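Local coordinates for serine protease inhibitor (Schistosoma haematobium, PDB 3STO), which is a serpin that probably inhibits serine-type endopeptidases, at residues P181-F192 with L335-T343; F194-F202 with K246-F255. All coordinates share one frame; numbering follows the deposited sequence.

Interaction 1 of 2, residues P181-F192 with L335-T343; sequences PDDTAMILVNVF and LYVNEFIQT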
loop_
_atom_site.group_PDB
_atom_site.type_symbol
_atom_site.label_atom_id
_atom_site.label_comp_id
_atom_site.label_asym_id
_atom_site.label_seq_id
_atom_site.Cartn_x
_atom_site.Cartn_y
_atom_site.Cartn_z
ATOM N N PRO A 181 -7.526 19.808 -12.650
ATOM C CA PRO A 181 -8.757 20.415 -13.177
ATOM C C PRO A 181 -8.984 21.822 -12.659
ATOM O O PRO A 181 -8.125 22.399 -11.991
ATOM C CB PRO A 181 -9.874 19.497 -12.644
ATOM C CG PRO A 181 -9.141 18.262 -12.041
ATOM C CD PRO A 181 -7.691 18.364 -12.450
ATOM N N ASP A 182 -10.144 22.373 -12.982
ATOM C CA ASP A 182 -10.539 23.669 -12.457
ATOM C C ASP A 182 -11.878 23.495 -11.747
ATOM O O ASP A 182 -12.671 22.607 -12.095
ATOM C CB ASP A 182 -10.625 24.712 -13.579
ATOM N N ASP A 183 -12.119 24.326 -10.741
ATOM C CA ASP A 183 -13.297 24.158 -9.905
ATOM C C ASP A 183 -13.052 22.973 -8.969
ATOM O O ASP A 183 -13.980 22.272 -8.562
ATOM C CB ASP A 183 -14.548 23.938 -10.765
ATOM C CG ASP A 183 -15.015 25.213 -11.461
ATOM O OD1 ASP A 183 -14.881 26.300 -10.859
ATOM O OD2 ASP A 183 -15.519 25.130 -12.606
ATOM N N THR A 184 -11.786 22.750 -8.638
ATOM C CA THR A 184 -11.427 21.709 -7.690
ATOM C C THR A 184 -11.488 22.249 -6.262
ATOM O O THR A 184 -10.839 23.240 -5.938
ATOM C CB THR A 184 -10.026 21.088 -8.014
ATOM O OG1 THR A 184 -10.161 20.154 -9.093
ATOM C CG2 THR A 184 -9.450 20.356 -6.792
ATOM N N ALA A 185 -12.262 21.586 -5.410
ATOM C CA ALA A 185 -12.367 21.959 -4.001
ATOM C C ALA A 185 -11.289 21.311 -3.130
ATOM O O ALA A 185 -10.634 21.976 -2.333
ATOM C CB ALA A 185 -13.761 21.603 -3.464
HETATM N N MSE A 186 -11.123 20.000 -3.274
HETATM C CA MSE A 186 -10.275 19.257 -2.354
HETATM C C MSE A 186 -9.694 18.000 -2.957
HETATM O O MSE A 186 -10.389 17.237 -3.644
HETATM C CB MSE A 186 -11.050 18.899 -1.088
HETATM C CG MSE A 186 -10.238 18.056 -0.101
HETATM SE SE MSE A 186 -11.135 17.842 1.656
HETATM C CE MSE A 186 -12.989 17.698 1.042
ATOM N N ILE A 187 -8.410 17.800 -2.695
ATOM C CA ILE A 187 -7.713 16.603 -3.133
ATOM C C ILE A 187 -6.970 15.933 -1.983
ATOM O O ILE A 187 -6.254 16.584 -1.217
ATOM C CB ILE A 187 -6.717 16.929 -4.220
ATOM C CG1 ILE A 187 -7.458 17.293 -5.522
ATOM C CG2 ILE A 187 -5.750 15.742 -4.406
ATOM C CD1 ILE A 187 -6.526 17.609 -6.678
ATOM N N LEU A 188 -7.185 14.637 -1.846
ATOM C CA LEU A 188 -6.450 13.816 -0.878
ATOM C C LEU A 188 -5.392 12.983 -1.605
ATOM O O LEU A 188 -5.670 12.396 -2.669
ATOM C CB LEU A 188 -7.392 12.873 -0.142
ATOM C CG LEU A 188 -8.562 13.442 0.653
ATOM C CD1 LEU A 188 -9.410 12.291 1.180
ATOM C CD2 LEU A 188 -8.040 14.289 1.772
ATOM N N VAL A 189 -4.195 12.959 -1.024
ATOM C CA VAL A 189 -3.027 12.272 -1.568
ATOM C C VAL A 189 -2.394 11.381 -0.485
ATOM O O VAL A 189 -1.972 11.858 0.563
ATOM C CB VAL A 189 -1.954 13.267 -2.116
ATOM C CG1 VAL A 189 -0.841 12.512 -2.818
ATOM C CG2 VAL A 189 -2.562 14.238 -3.106
ATOM N N ASN A 190 -2.363 10.077 -0.726
ATOM C CA ASN A 190 -1.666 9.157 0.172
ATOM C C ASN A 190 -0.316 8.629 -0.385
ATOM O O ASN A 190 -0.196 8.238 -1.542
ATOM C CB ASN A 190 -2.566 7.989 0.633
ATOM C CG ASN A 190 -1.826 7.048 1.603
ATOM O OD1 ASN A 190 -1.379 5.954 1.236
ATOM N ND2 ASN A 190 -1.658 7.503 2.836
ATOM N N VAL A 191 0.695 8.677 0.466
ATOM C CA VAL A 191 2.017 8.178 0.169
ATOM C C VAL A 191 2.396 7.129 1.210
ATOM O O VAL A 191 2.269 7.350 2.428
ATOM C CB VAL A 191 3.070 9.303 0.209
ATOM C CG1 VAL A 191 4.476 8.717 0.157
ATOM C CG2 VAL A 191 2.843 10.298 -0.921
ATOM N N PHE A 192 2.854 5.977 0.747
ATOM C CA PHE A 192 3.294 4.959 1.696
ATOM C C PHE A 192 4.689 4.484 1.350
ATOM O O PHE A 192 4.898 3.746 0.379
ATOM C CB PHE A 192 2.330 3.789 1.721
ATOM C CG PHE A 192 2.374 2.990 2.992
ATOM C CD1 PHE A 192 3.230 1.888 3.110
ATOM C CD2 PHE A 192 1.532 3.320 4.062
ATOM C CE1 PHE A 192 3.244 1.141 4.289
ATOM C CE2 PHE A 192 1.528 2.577 5.237
ATOM C CZ PHE A 192 2.379 1.484 5.360
ATOM N N LEU A 335 -17.992 21.815 0.143
ATOM C CA LEU A 335 -16.707 21.137 0.235
ATOM C C LEU A 335 -16.938 19.644 0.056
ATOM O O LEU A 335 -17.713 19.032 0.800
ATOM C CB LEU A 335 -16.011 21.357 1.574
ATOM C CG LEU A 335 -14.615 20.725 1.626
ATOM C CD1 LEU A 335 -13.663 21.345 0.614
ATOM C CD2 LEU A 335 -14.042 20.810 3.005
ATOM N N TYR A 336 -16.283 19.073 -0.945
ATOM C CA TYR A 336 -16.275 17.624 -1.106
ATOM C C TYR A 336 -14.948 17.210 -1.716
ATOM O O TYR A 336 -14.159 18.058 -2.157
ATOM C CB TYR A 336 -17.416 17.158 -1.997
ATOM C CG TYR A 336 -17.233 17.599 -3.428
ATOM C CD1 TYR A 336 -17.455 18.929 -3.801
ATOM C CD2 TYR A 336 -16.830 16.686 -4.413
ATOM C CE1 TYR A 336 -17.307 19.334 -5.108
ATOM C CE2 TYR A 336 -16.667 17.079 -5.723
ATOM C CZ TYR A 336 -16.906 18.403 -6.065
ATOM O OH TYR A 336 -16.746 18.791 -7.366
ATOM N N VAL A 337 -14.693 15.906 -1.748
ATOM C CA VAL A 337 -13.414 15.436 -2.243
ATOM C C VAL A 337 -13.483 15.207 -3.751
ATOM O O VAL A 337 -14.307 14.426 -4.216
ATOM C CB VAL A 337 -12.967 14.166 -1.494
ATOM C CG1 VAL A 337 -11.757 13.515 -2.208
ATOM C CG2 VAL A 337 -12.630 14.515 -0.052
ATOM N N ASN A 338 -12.632 15.893 -4.517
ATOM C CA ASN A 338 -12.613 15.695 -5.967
ATOM C C ASN A 338 -11.801 14.452 -6.330
ATOM O O ASN A 338 -12.248 13.620 -7.122
ATOM C CB ASN A 338 -12.003 16.903 -6.676
ATOM C CG ASN A 338 -12.838 18.138 -6.546
ATOM O OD1 ASN A 338 -12.717 18.890 -5.565
ATOM N ND2 ASN A 338 -13.701 18.367 -7.536
ATOM N N GLU A 339 -10.602 14.334 -5.757
ATOM C CA GLU A 339 -9.705 13.216 -6.072
ATOM C C GLU A 339 -9.079 12.607 -4.812
ATOM O O GLU A 339 -8.773 13.301 -3.841
ATOM C CB GLU A 339 -8.594 13.651 -7.025
ATOM C CG GLU A 339 -9.054 14.529 -8.168
ATOM C CD GLU A 339 -7.899 15.012 -9.046
ATOM O OE1 GLU A 339 -6.976 14.210 -9.329
ATOM O OE2 GLU A 339 -7.911 16.199 -9.454
ATOM N N PHE A 340 -8.905 11.299 -4.845
ATOM C CA PHE A 340 -8.357 10.570 -3.740
ATOM C C PHE A 340 -7.345 9.639 -4.422
ATOM O O PHE A 340 -7.690 8.684 -5.115
ATOM C CB PHE A 340 -9.481 9.838 -3.009
ATOM C CG PHE A 340 -9.059 9.133 -1.740
ATOM C CD1 PHE A 340 -7.805 8.606 -1.597
ATOM C CD2 PHE A 340 -9.942 8.991 -0.688
ATOM C CE1 PHE A 340 -7.433 7.936 -0.441
ATOM C CE2 PHE A 340 -9.569 8.323 0.475
ATOM C CZ PHE A 340 -8.304 7.792 0.586
ATOM N N ILE A 341 -6.078 9.975 -4.248
ATOM C CA ILE A 341 -5.021 9.416 -5.056
ATOM C C ILE A 341 -3.974 8.802 -4.163
ATOM O O ILE A 341 -3.523 9.450 -3.218
ATOM C CB ILE A 341 -4.356 10.509 -5.960
ATOM C CG1 ILE A 341 -5.346 11.025 -7.006
ATOM C CG2 ILE A 341 -3.191 9.948 -6.718
ATOM C CD1 ILE A 341 -4.909 12.330 -7.640
ATOM N N GLN A 342 -3.603 7.553 -4.468
ATOM C CA GLN A 342 -2.438 6.910 -3.853
ATOM C C GLN A 342 -1.274 6.780 -4.861
ATOM O O GLN A 342 -1.440 6.311 -5.981
ATOM C CB GLN A 342 -2.787 5.553 -3.212
ATOM C CG GLN A 342 -1.586 4.885 -2.561
ATOM C CD GLN A 342 -1.945 3.559 -1.899
ATOM O OE1 GLN A 342 -2.110 2.538 -2.571
ATOM N NE2 GLN A 342 -2.068 3.568 -0.579
ATOM N N THR A 343 -0.104 7.239 -4.465
ATOM C CA THR A 343 1.040 7.146 -5.317
ATOM C C THR A 343 2.083 6.286 -4.597
ATOM O O THR A 343 2.430 6.564 -3.435
ATOM C CB THR A 343 1.569 8.530 -5.709
ATOM O OG1 THR A 343 2.774 8.380 -6.483
ATOM C CG2 THR A 343 1.866 9.356 -4.495
#
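Asn338 lays its side-chain oxygen against the start of strand 186-192, where OD1 accepts two backbone bonds: one from Ala185 N at 2.7 Å, the other from Met186 N at 3.0 Å. The Met186 bond is the straighter and lies in the carbonyl plane, whereas Ala185 N sits above that plane. Asn338 N returns a bond to Met186 O. From there backbone bonds run on in parallel register, Leu188 and Asn190 each bonding through both N and O to strand 339-343. The axes pass 4.7 Å apart at 16°.

Side chains add to this on both faces. Met186 is extended as far as its selenium and then bends (chi3 37°), bringing CE to within 3.4 Å of Val337 CG2 and against Leu335 CG. Leu188 CD1 rests off-centre over the Phe340 ring, 4.3 Å from its centroid. Asn190 and Gln342 run side by side, and Gln342 NE2, with Asn190 OD1 in its amide plane, donates to that atom at 3.1 Å. Outside the pair, NE2 also bonds Cys42 O, while OE1 takes Thr41 and Asn344, which should fix the rotation of this amide. On the other face Ile187 CD1 lies 3.4 Å from Glu339 OE2, and Val191 meets Thr343 methyl to methyl.

These are neighbouring strands of the large central serpin sheet, paired directly, as in serpins whose reactive loop has not inserted between them. Strand 112-124 flanks strand 186-192 on its far edge, strand 287-305 borders strand 339-348, helix 43-55 packs under Asn190, Phe340 and Gln342, and helix 153-167 covers Val189 and Val191.

Interaction 2 of 2, residues F194-F202 with K246-F255; sequences FRDFWQSPF and KPLNNTRFTF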
loop_
_atom_site.group_PDB
_atom_site.type_symbol
_atom_site.label_atom_id
_atom_site.label_comp_id
_atom_site.label_asym_id
_atom_site.label_seq_id
_atom_site.Cartn_x
_atom_site.Cartn_y
_atom_site.Cartn_z
ATOM N N PHE A 194 8.015 2.507 2.261
ATOM C CA PHE A 194 8.694 1.459 2.980
ATOM C C PHE A 194 10.159 1.405 2.550
ATOM O O PHE A 194 10.463 1.482 1.376
ATOM C CB PHE A 194 8.011 0.116 2.709
ATOM C CG PHE A 194 8.587 -1.013 3.494
ATOM C CD1 PHE A 194 9.765 -1.637 3.079
ATOM C CD2 PHE A 194 7.973 -1.440 4.671
ATOM C CE1 PHE A 194 10.314 -2.703 3.813
ATOM C CE2 PHE A 194 8.504 -2.491 5.413
ATOM C CZ PHE A 194 9.683 -3.125 4.989
ATOM N N ARG A 195 11.064 1.248 3.505
ATOM C CA ARG A 195 12.485 1.171 3.200
ATOM C C ARG A 195 13.269 0.358 4.241
ATOM O O ARG A 195 13.220 0.634 5.447
ATOM C CB ARG A 195 13.072 2.569 3.050
ATOM C CG ARG A 195 14.547 2.574 2.685
ATOM C CD ARG A 195 15.312 3.616 3.512
ATOM N NE ARG A 195 15.508 4.880 2.810
ATOM C CZ ARG A 195 15.703 6.044 3.422
ATOM N NH1 ARG A 195 15.705 6.094 4.749
ATOM N NH2 ARG A 195 15.881 7.161 2.715
ATOM N N ASP A 196 13.964 -0.671 3.759
ATOM C CA ASP A 196 14.878 -1.435 4.584
ATOM C C ASP A 196 15.851 -2.284 3.747
ATOM O O ASP A 196 15.565 -2.630 2.621
ATOM C CB ASP A 196 14.104 -2.315 5.564
ATOM C CG ASP A 196 14.949 -2.728 6.789
ATOM O OD1 ASP A 196 16.100 -2.243 6.909
ATOM O OD2 ASP A 196 14.469 -3.542 7.615
ATOM N N PHE A 197 16.997 -2.610 4.336
ATOM C CA PHE A 197 17.949 -3.571 3.788
ATOM C C PHE A 197 17.407 -4.975 3.962
ATOM O O PHE A 197 16.580 -5.217 4.862
ATOM C CB PHE A 197 19.280 -3.465 4.541
ATOM C CG PHE A 197 20.046 -2.210 4.253
ATOM C CD1 PHE A 197 20.227 -1.771 2.953
ATOM C CD2 PHE A 197 20.550 -1.444 5.279
ATOM C CE1 PHE A 197 20.911 -0.599 2.681
ATOM C CE2 PHE A 197 21.244 -0.276 5.012
ATOM C CZ PHE A 197 21.426 0.141 3.709
ATOM N N TRP A 198 17.842 -5.881 3.082
ATOM C CA TRP A 198 17.651 -7.312 3.284
ATOM C C TRP A 198 18.380 -7.710 4.537
ATOM O O TRP A 198 19.448 -7.191 4.836
ATOM C CB TRP A 198 18.221 -8.156 2.131
ATOM C CG TRP A 198 17.598 -7.871 0.811
ATOM C CD1 TRP A 198 18.199 -7.290 -0.270
ATOM C CD2 TRP A 198 16.233 -8.119 0.435
ATOM N NE1 TRP A 198 17.292 -7.168 -1.300
ATOM C CE2 TRP A 198 16.080 -7.673 -0.899
ATOM C CE3 TRP A 198 15.119 -8.675 1.101
ATOM C CZ2 TRP A 198 14.866 -7.770 -1.590
ATOM C CZ3 TRP A 198 13.914 -8.766 0.417
ATOM C CH2 TRP A 198 13.799 -8.320 -0.922
ATOM N N GLN A 199 17.785 -8.636 5.269
ATOM C CA GLN A 199 18.502 -9.323 6.324
ATOM C C GLN A 199 19.755 -10.012 5.709
ATOM O O GLN A 199 20.841 -9.966 6.285
ATOM C CB GLN A 199 17.560 -10.302 7.045
ATOM C CG GLN A 199 18.096 -10.847 8.348
ATOM C CD GLN A 199 19.229 -11.860 8.114
ATOM O OE1 GLN A 199 19.158 -12.678 7.207
ATOM N NE2 GLN A 199 20.276 -11.785 8.923
ATOM N N SER A 200 19.589 -10.612 4.526
ATOM C CA SER A 200 20.702 -11.175 3.742
ATOM C C SER A 200 20.730 -10.706 2.259
ATOM O O SER A 200 20.058 -11.264 1.395
ATOM C CB SER A 200 20.664 -12.693 3.817
ATOM O OG SER A 200 21.646 -13.189 2.962
ATOM N N PRO A 201 21.530 -9.683 1.964
ATOM C CA PRO A 201 21.521 -8.999 0.672
ATOM C C PRO A 201 22.134 -9.838 -0.419
ATOM O O PRO A 201 22.909 -10.735 -0.122
ATOM C CB PRO A 201 22.413 -7.764 0.925
ATOM C CG PRO A 201 22.684 -7.761 2.367
ATOM C CD PRO A 201 22.582 -9.150 2.835
ATOM N N PHE A 202 21.775 -9.549 -1.662
ATOM C CA PHE A 202 22.317 -10.243 -2.819
ATOM C C PHE A 202 23.672 -9.644 -3.072
ATOM O O PHE A 202 23.878 -8.479 -2.789
ATOM C CB PHE A 202 21.440 -10.009 -4.056
ATOM C CG PHE A 202 20.059 -10.633 -3.977
ATOM C CD1 PHE A 202 18.996 -9.936 -3.406
ATOM C CD2 PHE A 202 19.827 -11.909 -4.492
ATOM C CE1 PHE A 202 17.726 -10.489 -3.366
ATOM C CE2 PHE A 202 18.562 -12.487 -4.452
ATOM C CZ PHE A 202 17.487 -11.757 -3.875
ATOM N N LYS A 246 11.365 -13.736 2.240
ATOM C CA LYS A 246 12.728 -13.277 2.381
ATOM C C LYS A 246 12.707 -12.088 3.328
ATOM O O LYS A 246 12.241 -11.011 2.980
ATOM C CB LYS A 246 13.325 -12.873 1.041
ATOM C CG LYS A 246 14.726 -12.314 1.160
ATOM C CD LYS A 246 15.401 -12.103 -0.200
ATOM C CE LYS A 246 16.821 -11.522 -0.042
ATOM N NZ LYS A 246 17.643 -12.321 0.892
ATOM N N PRO A 247 13.230 -12.285 4.536
ATOM C CA PRO A 247 13.117 -11.265 5.584
ATOM C C PRO A 247 13.909 -9.987 5.305
ATOM O O PRO A 247 14.999 -9.976 4.731
ATOM C CB PRO A 247 13.681 -11.973 6.834
ATOM C CG PRO A 247 13.933 -13.414 6.432
ATOM C CD PRO A 247 14.061 -13.430 4.941
ATOM N N LEU A 248 13.346 -8.882 5.759
ATOM C CA LEU A 248 14.059 -7.625 5.761
ATOM C C LEU A 248 14.877 -7.546 7.031
ATOM O O LEU A 248 14.824 -8.450 7.877
ATOM C CB LEU A 248 13.091 -6.445 5.573
ATOM C CG LEU A 248 12.752 -6.563 4.079
ATOM C CD1 LEU A 248 11.296 -6.590 3.825
ATOM C CD2 LEU A 248 13.544 -5.556 3.195
ATOM N N ASN A 249 15.680 -6.508 7.144
ATOM C CA ASN A 249 16.634 -6.488 8.215
ATOM C C ASN A 249 15.929 -6.287 9.557
ATOM O O ASN A 249 16.254 -6.927 10.536
ATOM C CB ASN A 249 17.703 -5.430 7.993
ATOM C CG ASN A 249 18.848 -5.617 8.947
ATOM O OD1 ASN A 249 19.371 -6.732 9.072
ATOM N ND2 ASN A 249 19.197 -4.575 9.672
ATOM N N ASN A 250 14.946 -5.403 9.582
ATOM C CA ASN A 250 13.977 -5.444 10.643
ATOM C C ASN A 250 13.040 -6.615 10.324
ATOM O O ASN A 250 12.219 -6.557 9.392
ATOM C CB ASN A 250 13.246 -4.091 10.764
ATOM C CG ASN A 250 12.291 -4.058 11.945
ATOM O OD1 ASN A 250 11.760 -5.099 12.330
ATOM N ND2 ASN A 250 12.082 -2.873 12.532
ATOM N N THR A 251 13.178 -7.700 11.064
ATOM C CA THR A 251 12.571 -8.942 10.617
ATOM C C THR A 251 11.085 -9.092 10.909
ATOM O O THR A 251 10.495 -10.155 10.666
ATOM C CB THR A 251 13.346 -10.165 11.104
ATOM O OG1 THR A 251 13.186 -10.302 12.522
ATOM C CG2 THR A 251 14.831 -10.033 10.714
ATOM N N ARG A 252 10.473 -8.033 11.425
ATOM C CA ARG A 252 9.020 -7.980 11.497
ATOM C C ARG A 252 8.417 -7.962 10.052
ATOM O O ARG A 252 7.315 -8.438 9.793
ATOM C CB ARG A 252 8.602 -6.729 12.288
ATOM C CG ARG A 252 7.230 -6.219 11.901
ATOM C CD ARG A 252 6.732 -5.161 12.846
ATOM N NE ARG A 252 5.333 -4.842 12.573
ATOM C CZ ARG A 252 4.660 -3.878 13.192
ATOM N NH1 ARG A 252 5.264 -3.136 14.110
ATOM N NH2 ARG A 252 3.390 -3.656 12.892
ATOM N N PHE A 253 9.161 -7.392 9.122
ATOM C CA PHE A 253 8.744 -7.306 7.744
ATOM C C PHE A 253 9.500 -8.322 6.879
ATOM O O PHE A 253 10.702 -8.544 7.059
ATOM C CB PHE A 253 8.966 -5.876 7.238
ATOM C CG PHE A 253 8.243 -4.852 8.061
ATOM C CD1 PHE A 253 6.843 -4.773 8.012
ATOM C CD2 PHE A 253 8.944 -3.980 8.901
ATOM C CE1 PHE A 253 6.157 -3.836 8.796
ATOM C CE2 PHE A 253 8.276 -3.061 9.658
ATOM C CZ PHE A 253 6.872 -2.999 9.622
ATOM N N THR A 254 8.771 -8.940 5.948
ATOM C CA THR A 254 9.357 -9.894 5.015
ATOM C C THR A 254 8.794 -9.702 3.610
ATOM O O THR A 254 7.678 -9.208 3.442
ATOM C CB THR A 254 9.163 -11.339 5.504
ATOM O OG1 THR A 254 9.856 -12.213 4.636
ATOM C CG2 THR A 254 7.697 -11.739 5.541
ATOM N N PHE A 255 9.596 -10.025 2.601
ATOM C CA PHE A 255 9.158 -9.927 1.223
ATOM C C PHE A 255 8.691 -11.286 0.773
ATOM O O PHE A 255 9.483 -12.208 0.731
ATOM C CB PHE A 255 10.306 -9.468 0.351
ATOM C CG PHE A 255 9.922 -9.184 -1.060
ATOM C CD1 PHE A 255 9.051 -8.126 -1.364
ATOM C CD2 PHE A 255 10.506 -9.895 -2.096
ATOM C CE1 PHE A 255 8.718 -7.811 -2.711
ATOM C CE2 PHE A 255 10.183 -9.607 -3.442
ATOM C CZ PHE A 255 9.279 -8.552 -3.736
HETATM O O HOH W 1 17.215 -11.728 3.710
#
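Lys246 runs its aliphatic chain across one face of the Trp198 indole and ends among polar atoms beyond it. Its CB is just within touch of Trp198 CZ3; CG and CD each come to 3.7 Å from Trp198 CE3. CE sits over the six-membered ring, 3.8 Å from the centroid, in a CH-pi contact, with Phe202 CE1 also against it. The chain is extended until the last torsion (chi4 52°), which turns NZ off the ring to Ser200 O, 2.7 Å away. NZ also donates to Gln227 OE1 and, at 2.9 Å, to a water that in turn bonds Ser200 N and Pro247 O.

The indole edge meets the second segment too: its six-membered ring points at the face of Phe255 in an offset edge-to-face pair, while its NE1 bonds Asn349 O. Further along, Phe194 turns an edge to the face of Phe253, the planes at 86° and the centroids 5.2 Å apart. Between these aromatic pairs, polar bonds hold the end of strand 241-247 and the turn after it. Asp196 OD2 accepts from Asn250 N at 2.7 Å through its syn lone pair, and OD1 is taken by Thr105. Asn249 N bonds Phe197 O, and Gln199 N bonds Pro247 O.

Trp198 comes just past the C-terminal end of strand 186-197, a position that probably corresponds, as in other serpins, to the breach, where the reactive loop would begin to enter the sheet. Three acceptors match the three N-H bonds of the Lys246 ammonium, so its charge can be buried beside the indole, whose face would probably favour the polarised CE methylene.

In the fold
From the N terminus, helices 18-30 to 153-167 and strand 112-124 come first; the chain then enters strand 186-197, which serves both contacts: its earlier part belongs to interaction 1, its end and the following loop to interaction 2. Strands 208-215, 218-236 and 241-247 follow, without a helix, before the hairpin at 246-255 closes the inner loop. The chain continues through strand 287-305 and reaches 335-343 to close the outer loop, so interaction 2 is nested within interaction 1. Their centres are about 33 Å apart. One ties two central strands of the main sheet together; the other joins the C-terminal end of strand 186-197 to the hairpin of strands 241-247 and 253-260.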